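Local structure of terminase small subunit (Thermus phage G20c, 6EJQ) at residues Pro22-Ala26 with Thr38-Leu43. The protein probably recognises the packaging initiation site on viral DNA as a nine-subunit ring and regulates the ATPase of the large terminase subunit during genome packaging. Residues are numbered along the deposited sequence.
Sequences PSEIA and TEEEVL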
loop_
_atom_site.group_PDB
_atom_site.type_symbol
_atom_site.label_atom_id
_atom_site.label_comp_id
_atom_site.label_asym_id
_atom_site.label_seq_id
_atom_site.Cartn_x
_atom_site.Cartn_y
_atom_site.Cartn_z
ATOM N N PRO B 22 -9.466 -12.846 -36.566
ATOM C CA PRO B 22 -10.522 -12.782 -37.580
ATOM C C PRO B 22 -10.858 -14.109 -38.268
ATOM O O PRO B 22 -12.031 -14.385 -38.488
ATOM C CB PRO B 22 -9.973 -11.764 -38.581
ATOM C CG PRO B 22 -9.191 -10.821 -37.728
ATOM C CD PRO B 22 -8.540 -11.700 -36.691
ATOM N N SER B 23 -9.851 -14.929 -38.572
ATOM C CA SER B 23 -10.082 -16.237 -39.204
ATOM C C SER B 23 -10.859 -17.194 -38.301
ATOM O O SER B 23 -11.730 -17.917 -38.777
ATOM C CB SER B 23 -8.762 -16.892 -39.631
ATOM O OG SER B 23 -7.929 -17.156 -38.510
ATOM N N GLU B 24 -10.537 -17.202 -37.009
ATOM C CA GLU B 24 -11.273 -18.016 -36.030
ATOM C C GLU B 24 -12.704 -17.523 -35.861
ATOM O O GLU B 24 -13.615 -18.323 -35.681
ATOM C CB GLU B 24 -10.591 -17.995 -34.657
ATOM C CG GLU B 24 -9.239 -18.682 -34.595
ATOM C CD GLU B 24 -8.658 -18.649 -33.195
ATOM O OE1 GLU B 24 -8.215 -17.557 -32.760
ATOM O OE2 GLU B 24 -8.656 -19.708 -32.529
ATOM N N ILE B 25 -12.881 -16.204 -35.891
ATOM C CA ILE B 25 -14.199 -15.583 -35.762
ATOM C C ILE B 25 -15.071 -16.000 -36.939
ATOM O O ILE B 25 -16.242 -16.327 -36.761
ATOM C CB ILE B 25 -14.114 -14.036 -35.726
ATOM C CG1 ILE B 25 -13.420 -13.564 -34.439
ATOM C CG2 ILE B 25 -15.505 -13.414 -35.830
ATOM C CD1 ILE B 25 -13.114 -12.081 -34.414
ATOM N N ALA B 26 -14.482 -15.973 -38.133
ATOM C CA ALA B 26 -15.154 -16.399 -39.350
ATOM C C ALA B 26 -15.585 -17.864 -39.289
ATOM O O ALA B 26 -16.741 -18.176 -39.551
ATOM C CB ALA B 26 -14.259 -16.161 -40.549
ATOM N N THR B 38 -16.189 -15.364 -44.509
ATOM C CA THR B 38 -14.762 -15.345 -44.794
ATOM C C THR B 38 -14.044 -14.413 -43.821
ATOM O O THR B 38 -14.671 -13.537 -43.220
ATOM C CB THR B 38 -14.495 -14.860 -46.239
ATOM O OG1 THR B 38 -15.014 -13.535 -46.420
ATOM C CG2 THR B 38 -15.151 -15.794 -47.259
ATOM N N GLU B 39 -12.732 -14.609 -43.671
ATOM C CA GLU B 39 -11.861 -13.627 -43.008
ATOM C C GLU B 39 -12.186 -12.209 -43.469
ATOM O O GLU B 39 -12.364 -11.318 -42.641
ATOM C CB GLU B 39 -10.370 -13.895 -43.296
ATOM C CG GLU B 39 -9.545 -14.418 -42.125
ATOM C CD GLU B 39 -8.081 -13.983 -42.201
ATOM O OE1 GLU B 39 -7.786 -12.814 -41.871
ATOM O OE2 GLU B 39 -7.225 -14.806 -42.592
ATOM N N GLU B 40 -12.268 -12.021 -44.787
ATOM C CA GLU B 40 -12.402 -10.686 -45.394
ATOM C C GLU B 40 -13.684 -9.986 -44.976
ATOM O O GLU B 40 -13.673 -8.784 -44.747
ATOM C CB GLU B 40 -12.313 -10.734 -46.935
ATOM C CG GLU B 40 -10.888 -10.707 -47.490
ATOM C CD GLU B 40 -10.026 -11.884 -47.029
ATOM O OE1 GLU B 40 -8.819 -11.663 -46.770
ATOM O OE2 GLU B 40 -10.545 -13.025 -46.911
ATOM N N GLU B 41 -14.777 -10.739 -44.874
ATOM C CA GLU B 41 -16.029 -10.183 -44.382
ATOM C C GLU B 41 -15.885 -9.756 -42.916
ATOM O O GLU B 41 -16.315 -8.674 -42.559
ATOM C CB GLU B 41 -17.182 -11.170 -44.535
ATOM C CG GLU B 41 -18.543 -10.524 -44.301
ATOM C CD GLU B 41 -19.670 -11.523 -44.218
ATOM O OE1 GLU B 41 -19.550 -12.593 -44.837
ATOM O OE2 GLU B 41 -20.685 -11.243 -43.538
ATOM N N VAL B 42 -15.276 -10.605 -42.091
ATOM C CA VAL B 42 -15.085 -10.316 -40.665
ATOM C C VAL B 42 -14.278 -9.037 -40.496
ATOM O O VAL B 42 -14.630 -8.193 -39.675
ATOM C CB VAL B 42 -14.443 -11.508 -39.899
ATOM C CG1 VAL B 42 -13.936 -11.088 -38.521
ATOM C CG2 VAL B 42 -15.450 -12.634 -39.749
ATOM N N LEU B 43 -13.228 -8.892 -41.297
ATOM C CA LEU B 43 -12.388 -7.688 -41.289
ATOM C C LEU B 43 -13.166 -6.424 -41.629
ATOM O O LEU B 43 -12.963 -5.387 -40.999
ATOM C CB LEU B 43 -11.198 -7.840 -42.251
ATOM C CG LEU B 43 -10.063 -8.748 -41.775
ATOM C CD1 LEU B 43 -9.076 -8.984 -42.908
ATOM C CD2 LEU B 43 -9.348 -8.156 -40.564
#
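A largely apolar helix-helix contact joins the first turns of helices 22-33 and 39-53 in the N-terminal domain; the axes of the short helical segments approach to 8.3 Å, their N-to-C directions 106° apart. Val42 lies at its centre, with 73 Å² covered: its CG2 is 3.8 Å from Ala26 CB, while its CG1 sits 3.9 Å from Ile25 CG2 and 4.0 Å from Pro22 CB. A steep crossing between the second and third of three short helices fits a helix-turn-helix unit, the class of fold to which this domain is assigned, consistent with its presumed role in DNA recognition. Helix 4-17 packs against the same residues, Val42 touching Val12 and Ile25 touching Leu15 and Tyr16. The start of helix 39-53 comes close at Ala26, whose CB lies 3.7 Å from Thr38 C, as its small side chain permits. Thr38 is the N-cap, its OG1 accepting from Glu41 N at 3.2 Å. Toward the solvent, the aliphatic part of Glu39 covers Ser23 (CG to CA, 3.5 Å), and Leu43 CD2 meets Pro22 CG at 3.9 Å.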